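Local coordinates for periplasmic beta-glucosidase (Pseudomonas aeruginosa, PDB 6R5T), which probably hydrolyses terminal, non-reducing beta-D-glucosyl residues of beta-glucosides, releasing beta-D-glucose, as a periplasmic member of glycosyl hydrolase family 3, at residues A[25-30]-A[286-291]; A[47-52]-A[74-79]; A[218-223]-A[253-258]. The protein carries 1 engineered substitution. All coordinates share one frame; numbering follows the deposited sequence.

Interaction 1: A[25-30]-A[286-291]; sequences LVSVGA and NMNDDL
Leu25 and Met287 form a parallel beta bridge that joins the first and eighth strands of the TIM barrel, and the tight half of this contact is built round it. Two backbone bonds hold the pair: Leu25 N donates to Asn286 O at 3.1 Å, from above the carbonyl plane, and Asn288 N meets Leu25 O at 2.9 Å, nearly on the C=O axis (175°). The side chains of the bridge lie side by side and point the same way, each with CG anti to its backbone N, which brings Leu25 CD2 to 4.0 Å from Met287 CG. Beyond the bridge the strand pairing gives way to a side-chain bond. The backbone of Asn288 turns into a positive phi (69°), and its amide oxygen takes over as acceptor, with Ser27 N donating to Asn288 OD1 at 3.2 Å. Ser27 OG adds at most a weak bond to Asn288 OD1, at 3.3 Å. Val26 crosses Asp290 at about a right angle, its CG1 resting 3.6 Å from OD1 of that aspartate; the carboxylate is spoken for by a salt bridge to Arg24 and a hydrogen bond to His32. The loose side begins at Val28, whose side chain turns away from 286-291, and continues through Gly29 to the exposed Ala30. On the other segment an Asx turn shapes the exit from the strand: Asp289 OD1 accepts from Leu291 N on its anti lone pair, and also from Asn286 ND2. Met287 lines the sugar pocket and touches the bound glucose. Strand 48-50 flanks the far edge of 24-26, Phe50 touching both Leu25 and Met287, while Val259 of helix 258-261 packs on Asn286, Asp289 and Leu291.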
loop_
_atom_site.group_PDB
_atom_site.type_symbol
_atom_site.label_atom_id
_atom_site.label_comp_id
_atom_site.label_asym_id
_atom_site.label_seq_id
_atom_site.Cartn_x
_atom_site.Cartn_y
_atom_site.Cartn_z
ATOM N N LEU A 25 4.284 29.004 19.937
ATOM C CA LEU A 25 2.833 28.828 19.761
ATOM C C LEU A 25 2.363 27.809 20.791
ATOM O O LEU A 25 2.853 26.685 20.773
ATOM C CB LEU A 25 2.603 28.329 18.342
ATOM C CG LEU A 25 1.215 27.806 18.027
ATOM C CD1 LEU A 25 0.194 28.896 18.182
ATOM C CD2 LEU A 25 1.191 27.255 16.581
ATOM N N VAL A 26 1.456 28.207 21.667
ATOM C CA VAL A 26 1.064 27.343 22.807
ATOM C C VAL A 26 -0.443 27.370 23.007
ATOM O O VAL A 26 -1.112 28.283 22.558
ATOM C CB VAL A 26 1.779 27.758 24.103
ATOM C CG1 VAL A 26 3.239 27.419 24.058
ATOM C CG2 VAL A 26 1.578 29.229 24.375
ATOM N N SER A 27 -0.925 26.359 23.724
ATOM C CA SER A 27 -2.346 26.261 24.139
ATOM C C SER A 27 -2.379 26.152 25.662
ATOM O O SER A 27 -1.462 25.558 26.234
ATOM C CB SER A 27 -3.028 25.071 23.537
ATOM O OG SER A 27 -2.327 23.882 23.852
ATOM N N VAL A 28 -3.475 26.574 26.252
ATOM C CA VAL A 28 -3.739 26.325 27.695
ATOM C C VAL A 28 -3.944 24.822 27.864
ATOM O O VAL A 28 -4.718 24.222 27.102
ATOM C CB VAL A 28 -4.934 27.106 28.210
ATOM C CG1 VAL A 28 -5.196 26.781 29.671
ATOM C CG2 VAL A 28 -4.728 28.573 28.030
ATOM N N GLY A 29 -3.252 24.241 28.810
ATOM C CA GLY A 29 -3.327 22.792 29.049
ATOM C C GLY A 29 -2.520 22.401 30.262
ATOM O O GLY A 29 -1.921 23.259 30.914
ATOM N N ALA A 30 -2.409 21.111 30.508
ATOM C CA ALA A 30 -1.587 20.582 31.615
ATOM C C ALA A 30 -0.147 21.079 31.450
ATOM O O ALA A 30 0.431 21.496 32.446
ATOM C CB ALA A 30 -1.674 19.083 31.637
ATOM N N ASN A 286 7.095 27.064 16.520
ATOM C CA ASN A 286 7.192 25.802 17.287
ATOM C C ASN A 286 5.930 25.602 18.111
ATOM O O ASN A 286 5.688 26.362 19.076
ATOM C CB ASN A 286 8.460 25.915 18.125
ATOM C CG ASN A 286 8.742 24.825 19.127
ATOM O OD1 ASN A 286 9.318 25.151 20.190
ATOM N ND2 ASN A 286 8.421 23.578 18.787
ATOM N N MET A 287 5.149 24.590 17.745
ATOM C CA MET A 287 3.862 24.292 18.425
ATOM C C MET A 287 4.097 23.414 19.645
ATOM O O MET A 287 4.554 22.243 19.530
ATOM C CB MET A 287 2.859 23.682 17.439
ATOM C CG MET A 287 1.481 23.490 17.971
ATOM S SD MET A 287 0.438 22.883 16.569
ATOM C CE MET A 287 -1.124 23.689 16.879
ATOM N N ASN A 288 3.752 23.980 20.791
ATOM C CA ASN A 288 3.528 23.392 22.127
ATOM C C ASN A 288 4.773 22.848 22.831
ATOM O O ASN A 288 4.773 22.950 24.038
ATOM C CB ASN A 288 2.365 22.410 22.082
ATOM C CG ASN A 288 1.397 22.706 23.213
ATOM O OD1 ASN A 288 0.966 23.852 23.474
ATOM N ND2 ASN A 288 1.150 21.660 23.971
ATOM N N ASP A 289 5.798 22.264 22.189
ATOM C CA ASP A 289 6.824 21.507 22.962
ATOM C C ASP A 289 7.887 22.430 23.588
ATOM O O ASP A 289 8.655 21.943 24.438
ATOM C CB ASP A 289 7.424 20.339 22.179
ATOM C CG ASP A 289 8.100 20.728 20.900
ATOM O OD1 ASP A 289 8.755 21.775 20.899
ATOM O OD2 ASP A 289 8.027 19.907 19.935
ATOM N N ASP A 290 7.893 23.710 23.219
ATOM C CA ASP A 290 8.796 24.750 23.766
ATOM C C ASP A 290 10.267 24.467 23.503
ATOM O O ASP A 290 11.096 25.115 24.124
ATOM C CB ASP A 290 8.529 24.955 25.255
ATOM C CG ASP A 290 7.238 25.693 25.508
ATOM O OD1 ASP A 290 6.656 26.252 24.565
ATOM O OD2 ASP A 290 6.813 25.674 26.666
ATOM N N LEU A 291 10.602 23.615 22.546
ATOM C CA LEU A 291 12.025 23.332 22.290
ATOM C C LEU A 291 12.718 24.594 21.782
ATOM O O LEU A 291 13.877 24.798 22.143
ATOM C CB LEU A 291 12.180 22.182 21.294
ATOM C CG LEU A 291 12.427 20.831 21.948
ATOM C CD1 LEU A 291 11.300 20.458 22.868
ATOM C CD2 LEU A 291 12.624 19.736 20.910
#

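Interaction 2: A[47-52]-A[74-79]. With BGC (beta-D-glucopyranose), chain C; GAL (beta-D-galactopyranose), chain B.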
loop_
_atom_site.group_PDB
_atom_site.type_symbol
_atom_site.label_atom_id
_atom_site.label_comp_id
_atom_site.label_asym_id
_atom_site.label_seq_id
_atom_site.Cartn_x
_atom_site.Cartn_y
_atom_site.Cartn_z
ATOM N N GLY A 47 4.337 33.973 21.237
ATOM C CA GLY A 47 4.060 34.585 19.940
ATOM C C GLY A 47 2.608 34.408 19.531
ATOM O O GLY A 47 2.032 35.286 18.893
ATOM N N ALA A 48 2.005 33.261 19.884
ATOM C CA ALA A 48 0.635 32.972 19.468
ATOM C C ALA A 48 0.049 31.866 20.305
ATOM O O ALA A 48 0.771 31.127 20.977
ATOM C CB ALA A 48 0.648 32.589 18.004
ATOM N N ILE A 49 -1.269 31.811 20.249
ATOM C CA ILE A 49 -2.069 30.898 21.069
ATOM C C ILE A 49 -2.883 30.070 20.092
ATOM O O ILE A 49 -3.358 30.616 19.088
ATOM C CB ILE A 49 -2.963 31.708 21.999
ATOM C CG1 ILE A 49 -2.140 32.583 22.942
ATOM C CG2 ILE A 49 -3.920 30.809 22.770
ATOM C CD1 ILE A 49 -1.329 31.834 23.905
ATOM N N PHE A 50 -3.128 28.825 20.447
ATOM C CA PHE A 50 -4.205 28.058 19.772
ATOM C C PHE A 50 -5.126 27.470 20.838
ATOM O O PHE A 50 -4.705 27.277 21.986
ATOM C CB PHE A 50 -3.639 27.008 18.823
ATOM C CG PHE A 50 -2.862 25.871 19.425
ATOM C CD1 PHE A 50 -1.562 26.060 19.863
ATOM C CD2 PHE A 50 -3.417 24.614 19.571
ATOM C CE1 PHE A 50 -0.804 25.051 20.398
ATOM C CE2 PHE A 50 -2.673 23.597 20.160
ATOM C CZ PHE A 50 -1.373 23.802 20.554
ATOM N N ASN A 51 -6.355 27.186 20.403
ATOM C CA ASN A 51 -7.416 26.503 21.190
ATOM C C ASN A 51 -8.036 27.416 22.251
ATOM O O ASN A 51 -8.810 26.880 23.050
ATOM C CB ASN A 51 -6.889 25.212 21.813
ATOM C CG ASN A 51 -6.784 24.048 20.842
ATOM O OD1 ASN A 51 -7.231 24.145 19.710
ATOM N ND2 ASN A 51 -6.126 22.981 21.267
ATOM N N THR A 52 -7.815 28.737 22.214
ATOM C CA THR A 52 -8.614 29.712 23.012
ATOM C C THR A 52 -9.558 30.409 22.038
ATOM O O THR A 52 -9.063 30.997 21.080
ATOM C CB THR A 52 -7.687 30.700 23.745
ATOM O OG1 THR A 52 -6.978 29.943 24.719
ATOM C CG2 THR A 52 -8.426 31.860 24.343
ATOM N N LEU A 74 -0.539 39.153 20.113
ATOM C CA LEU A 74 -0.665 37.712 19.779
ATOM C C LEU A 74 -1.516 37.602 18.533
ATOM O O LEU A 74 -2.349 38.480 18.271
ATOM C CB LEU A 74 -1.379 37.010 20.938
ATOM C CG LEU A 74 -0.626 37.056 22.251
ATOM C CD1 LEU A 74 -1.575 36.741 23.378
ATOM C CD2 LEU A 74 0.549 36.104 22.243
ATOM N N PHE A 75 -1.358 36.474 17.841
ATOM C CA PHE A 75 -2.496 35.949 17.053
ATOM C C PHE A 75 -3.045 34.689 17.732
ATOM O O PHE A 75 -2.348 34.006 18.501
ATOM C CB PHE A 75 -2.150 35.772 15.573
ATOM C CG PHE A 75 -1.264 34.613 15.223
ATOM C CD1 PHE A 75 -1.741 33.317 15.200
ATOM C CD2 PHE A 75 0.036 34.819 14.809
ATOM C CE1 PHE A 75 -0.920 32.264 14.806
ATOM C CE2 PHE A 75 0.868 33.777 14.441
ATOM C CZ PHE A 75 0.390 32.491 14.437
ATOM N N HIS A 76 -4.297 34.398 17.417
ATOM C CA HIS A 76 -5.057 33.268 18.005
ATOM C C HIS A 76 -5.541 32.360 16.888
ATOM O O HIS A 76 -6.187 32.866 15.945
ATOM C CB HIS A 76 -6.242 33.770 18.855
ATOM C CG HIS A 76 -5.806 34.318 20.163
ATOM N ND1 HIS A 76 -5.297 35.609 20.263
ATOM C CD2 HIS A 76 -5.762 33.771 21.412
ATOM C CE1 HIS A 76 -4.944 35.785 21.534
ATOM N NE2 HIS A 76 -5.234 34.712 22.250
ATOM N N ALA A 77 -5.230 31.079 17.016
ATOM C CA ALA A 77 -5.582 30.086 15.988
ATOM C C ALA A 77 -6.484 29.005 16.557
ATOM O O ALA A 77 -6.500 28.745 17.766
ATOM C CB ALA A 77 -4.310 29.531 15.381
ATOM N N TYR A 78 -7.146 28.320 15.623
ATOM C CA TYR A 78 -7.989 27.144 15.935
ATOM C C TYR A 78 -8.138 26.272 14.698
ATOM O O TYR A 78 -7.800 26.667 13.612
ATOM C CB TYR A 78 -9.318 27.638 16.450
ATOM C CG TYR A 78 -10.222 26.655 17.149
ATOM C CD1 TYR A 78 -9.742 25.748 18.076
ATOM C CD2 TYR A 78 -11.578 26.687 16.894
ATOM C CE1 TYR A 78 -10.587 24.877 18.745
ATOM C CE2 TYR A 78 -12.444 25.837 17.576
ATOM C CZ TYR A 78 -11.936 24.943 18.503
ATOM O OH TYR A 78 -12.772 24.119 19.206
ATOM N N ASP A 79 -8.617 25.066 14.923
ATOM C CA ASP A 79 -8.877 24.010 13.903
ATOM C C ASP A 79 -10.324 24.206 13.427
ATOM O O ASP A 79 -11.201 23.454 13.796
ATOM C CB ASP A 79 -8.584 22.647 14.515
ATOM C CG ASP A 79 -7.097 22.339 14.624
ATOM O OD1 ASP A 79 -6.428 22.356 13.554
ATOM O OD2 ASP A 79 -6.604 22.040 15.743
HETATM C C2 BGC C . -4.171 20.235 13.711
HETATM C C3 BGC C . -3.357 20.378 15.012
HETATM C C4 BGC C . -3.451 19.001 15.724
HETATM C C5 BGC C . -2.814 17.971 14.774
HETATM C C6 BGC C . -2.883 16.557 15.307
HETATM C C1 BGC C . -3.592 19.085 12.879
HETATM O O1 BGC C . -4.464 18.966 11.798
HETATM O O2 BGC C . -4.185 21.402 12.897
HETATM O O3 BGC C . -3.979 21.381 15.841
HETATM O O4 BGC C . -2.692 19.088 16.941
HETATM O O5 BGC C . -3.610 17.874 13.631
HETATM O O6 BGC C . -2.242 15.661 14.392
HETATM C C1 GAL B . -3.414 18.833 18.151
HETATM C C2 GAL B . -4.534 19.862 18.402
HETATM C C3 GAL B . -5.175 19.538 19.756
HETATM C C4 GAL B . -5.704 18.085 19.705
HETATM C C5 GAL B . -4.538 17.151 19.325
HETATM C C6 GAL B . -5.009 15.716 19.120
HETATM O O2 GAL B . -3.978 21.167 18.400
HETATM O O3 GAL B . -6.273 20.453 19.949
HETATM O O4 GAL B . -6.718 18.092 18.672
HETATM O O5 GAL B . -3.934 17.523 18.036
HETATM O O6 GAL B . -3.885 14.905 18.697
HETATM O O HOH W 1 -6.171 24.569 17.320
HETATM O O HOH W 2 -8.010 21.734 18.040
HETATM O O HOH W 3 -6.631 30.438 20.091
#
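Strands 48-50 and 75-78, joined through helix 55-65, make a beta-alpha-beta unit of the barrel domain, and their C-terminal ends reach the bound disaccharide. The strand segments run parallel, 24° apart. Three backbone bonds set the register: Ile49 N to Phe75 O (3.0 Å), Ala77 N to Ile49 O (2.8 Å) and Asn51 N to Ala77 O (3.1 Å). On the face carrying Ala48 and Phe75, the methyl CB of Ala48 sits 3.5 Å from the centroid of the Phe75 ring, only 9° off its normal, a well-centred CH-pi contact. On the opposite face Ile49 and His76 lie alongside each other, with Ile49 CB 3.5 Å from His76 CD2; the buried His76 NE2 has no polar partner in the model. Where the strands end, Asn51 OD1 approaches the edge of the Tyr78 ring in its plane, the amide standing 85° to that ring, while Asn51 ND2 donates to galactose O3 at 2.9 Å. Asp79 grips the glucose with both oxygens: glucose O2 donates to its OD1 at 2.5 Å and glucose O3 to its OD2 at 2.7 Å. Two waters bridge Asn51 OD1 and Asp79 OD2, one of them also touching galactose O3. Sugar-binding residues just beyond the C-terminal ends of parallel strands are typical of the active face of a TIM barrel.

Interaction 3: A[218-223]-A[253-258]; sequences AVMVSL and ISNHGA. Engineered in segment 253-258: Asn255 (natural residue Asp). With BGC (beta-D-glucopyranose), chain C; GAL (beta-D-galactopyranose), chain B.
Ala218, the first residue of 218-223, touches the other segment with its CB alone, 4.2 Å from Ile253 CD1. Val219 then supplies its carbonyl: Ile253 N donates to Val219 O at 2.8 Å. Met220 pairs with Ile253 in a parallel bridge, its chain extended through chi1 and chi2, which carries SD to 3.5 Å from glucose O2, and bent at chi3, which sets the direction of CE. Its side chain crosses that of Asn255 at about a right angle. Val221 uses both ends of its backbone. Its N donates to Ile253 O at 2.9 Å, nearly straight (172°), and its O receives Asn255 ND2 at 3.1 Å, in the carbonyl plane and close to the plane of the amide. Ser222 O accepts from a water that accepts from Asn255 N. Leu223 closes the walk, placing CD2 3.7 Å from Asn255 CB and also against Ala258, while CD1 leans toward glucose O6. Asn255, an engineered residue (Asp in the natural sequence), opens a type II turn, and His256 N donates back to Asn255 OD1 on a lone pair. Asn255 OD1 lies 3.3 Å from glucose C5. With ND2 held by Val221 O and OD1 by His256 N, the amide's rotation is well defined and its oxygen faces the sugar ring, a setting consistent with family 3 enzymes, whose catalytic nucleophile is probably the natural Asp here.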
loop_
_atom_site.group_PDB
_atom_site.type_symbol
_atom_site.label_atom_id
_atom_site.label_comp_id
_atom_site.label_asym_id
_atom_site.label_seq_id
_atom_site.Cartn_x
_atom_site.Cartn_y
_atom_site.Cartn_z
ATOM N N ALA A 218 -0.068 30.994 5.785
ATOM C CA ALA A 218 0.713 30.053 6.602
ATOM C C ALA A 218 0.635 28.636 6.032
ATOM O O ALA A 218 -0.272 28.319 5.274
ATOM C CB ALA A 218 0.269 30.085 8.026
ATOM N N VAL A 219 1.657 27.866 6.376
ATOM C CA VAL A 219 1.706 26.429 6.030
ATOM C C VAL A 219 1.991 25.629 7.308
ATOM O O VAL A 219 2.959 25.936 8.015
ATOM C CB VAL A 219 2.786 26.178 4.967
ATOM C CG1 VAL A 219 3.016 24.659 4.797
ATOM C CG2 VAL A 219 2.464 26.859 3.682
ATOM N N MET A 220 1.168 24.617 7.611
ATOM C CA MET A 220 1.390 23.716 8.753
ATOM C C MET A 220 2.108 22.463 8.238
ATOM O O MET A 220 1.613 21.825 7.305
ATOM C CB MET A 220 0.098 23.339 9.475
ATOM C CG MET A 220 0.422 22.454 10.612
ATOM S SD MET A 220 -1.032 22.001 11.555
ATOM C CE MET A 220 -0.952 23.349 12.741
ATOM N N VAL A 221 3.263 22.194 8.807
ATOM C CA VAL A 221 4.152 21.082 8.405
ATOM C C VAL A 221 3.596 19.766 8.955
ATOM O O VAL A 221 3.045 19.734 10.044
ATOM C CB VAL A 221 5.591 21.397 8.821
ATOM C CG1 VAL A 221 6.510 20.282 8.379
ATOM C CG2 VAL A 221 5.999 22.747 8.219
ATOM N N SER A 222 3.747 18.699 8.193
ATOM C CA SER A 222 3.198 17.377 8.555
ATOM C C SER A 222 4.069 16.610 9.544
ATOM O O SER A 222 5.230 16.976 9.830
ATOM C CB SER A 222 2.947 16.615 7.290
ATOM O OG SER A 222 4.157 16.210 6.702
ATOM N N LEU A 223 3.517 15.513 10.047
ATOM C CA LEU A 223 4.170 14.681 11.074
ATOM C C LEU A 223 4.946 13.509 10.485
ATOM O O LEU A 223 5.668 12.879 11.263
ATOM C CB LEU A 223 3.081 14.159 12.005
ATOM C CG LEU A 223 2.450 15.174 12.959
ATOM C CD1 LEU A 223 1.206 14.537 13.592
ATOM C CD2 LEU A 223 3.414 15.581 14.028
ATOM N N ILE A 253 4.563 26.654 10.245
ATOM C CA ILE A 253 4.205 26.290 11.618
ATOM C C ILE A 253 4.435 24.795 11.759
ATOM O O ILE A 253 3.899 24.042 10.941
ATOM C CB ILE A 253 2.750 26.654 11.929
ATOM C CG1 ILE A 253 2.474 28.114 11.599
ATOM C CG2 ILE A 253 2.403 26.264 13.350
ATOM C CD1 ILE A 253 1.049 28.550 11.829
ATOM N N SER A 254 5.147 24.392 12.801
ATOM C CA SER A 254 5.304 22.963 13.121
ATOM C C SER A 254 3.961 22.404 13.562
ATOM O O SER A 254 3.036 23.094 14.030
ATOM C CB SER A 254 6.339 22.739 14.175
ATOM O OG SER A 254 5.731 22.836 15.447
ATOM N N ASN A 255 3.864 21.103 13.444
ATOM C CA ASN A 255 2.740 20.402 14.042
ATOM C C ASN A 255 3.007 20.204 15.528
ATOM O O ASN A 255 4.072 20.586 16.102
ATOM C CB ASN A 255 2.526 19.120 13.233
ATOM C CG ASN A 255 1.082 18.802 12.996
ATOM O OD1 ASN A 255 0.348 18.699 13.971
ATOM N ND2 ASN A 255 0.709 18.628 11.711
ATOM N N HIS A 256 2.102 19.531 16.164
ATOM C CA HIS A 256 1.990 19.557 17.627
ATOM C C HIS A 256 3.048 18.642 18.253
ATOM O O HIS A 256 2.958 17.434 18.067
ATOM C CB HIS A 256 0.565 19.148 17.948
ATOM C CG HIS A 256 0.277 19.311 19.377
ATOM N ND1 HIS A 256 0.887 18.544 20.351
ATOM C CD2 HIS A 256 -0.535 20.191 20.016
ATOM C CE1 HIS A 256 0.473 18.955 21.537
ATOM N NE2 HIS A 256 -0.421 19.933 21.351
ATOM N N GLY A 257 4.097 19.173 18.907
ATOM C CA GLY A 257 5.185 18.331 19.411
ATOM C C GLY A 257 6.088 17.762 18.297
ATOM O O GLY A 257 6.863 16.862 18.553
ATOM N N ALA A 258 5.950 18.253 17.070
ATOM C CA ALA A 258 6.661 17.693 15.891
ATOM C C ALA A 258 8.179 17.878 16.013
ATOM O O ALA A 258 8.923 16.999 15.561
ATOM C CB ALA A 258 6.162 18.357 14.639
HETATM C C2 BGC C . -4.171 20.235 13.711
HETATM C C3 BGC C . -3.357 20.378 15.012
HETATM C C4 BGC C . -3.451 19.001 15.724
HETATM C C5 BGC C . -2.814 17.971 14.774
HETATM C C6 BGC C . -2.883 16.557 15.307
HETATM C C1 BGC C . -3.592 19.085 12.879
HETATM O O1 BGC C . -4.464 18.966 11.798
HETATM O O2 BGC C . -4.185 21.402 12.897
HETATM O O3 BGC C . -3.979 21.381 15.841
HETATM O O4 BGC C . -2.692 19.088 16.941
HETATM O O5 BGC C . -3.610 17.874 13.631
HETATM O O6 BGC C . -2.242 15.661 14.392
HETATM C C1 GAL B . -3.414 18.833 18.151
HETATM C C2 GAL B . -4.534 19.862 18.402
HETATM C C3 GAL B . -5.175 19.538 19.756
HETATM C C4 GAL B . -5.704 18.085 19.705
HETATM C C5 GAL B . -4.538 17.151 19.325
HETATM C C6 GAL B . -5.009 15.716 19.120
HETATM O O2 GAL B . -3.978 21.167 18.400
HETATM O O3 GAL B . -6.273 20.453 19.949
HETATM O O4 GAL B . -6.718 18.092 18.672
HETATM O O5 GAL B . -3.934 17.523 18.036
HETATM O O6 GAL B . -3.885 14.905 18.697
HETATM O O HOH W 4 5.600 19.540 11.714
#

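In the fold
All three contacts belong to the parallel sheet of the N-terminal barrel domain, with centres 11 Å (1 to 2), 12 Å (1 to 3) and 14 Å (2 to 3) apart. Along the chain, interaction 1 encloses the other two, which follow one another in series; it pairs the first and eighth barrel strands, which are neighbours in the sheet. Strands 24-26 and 48-50 are neighbours too, coupling interactions 1 and 2 directly. Interactions 1 and 3 meet where Met287 N probably bonds to Ser254 OG and Met287 O to Gly257 N. Phe50 packs on His256 between interactions 2 and 3. Residues of all three contacts line one pocket, where both sugars are bound.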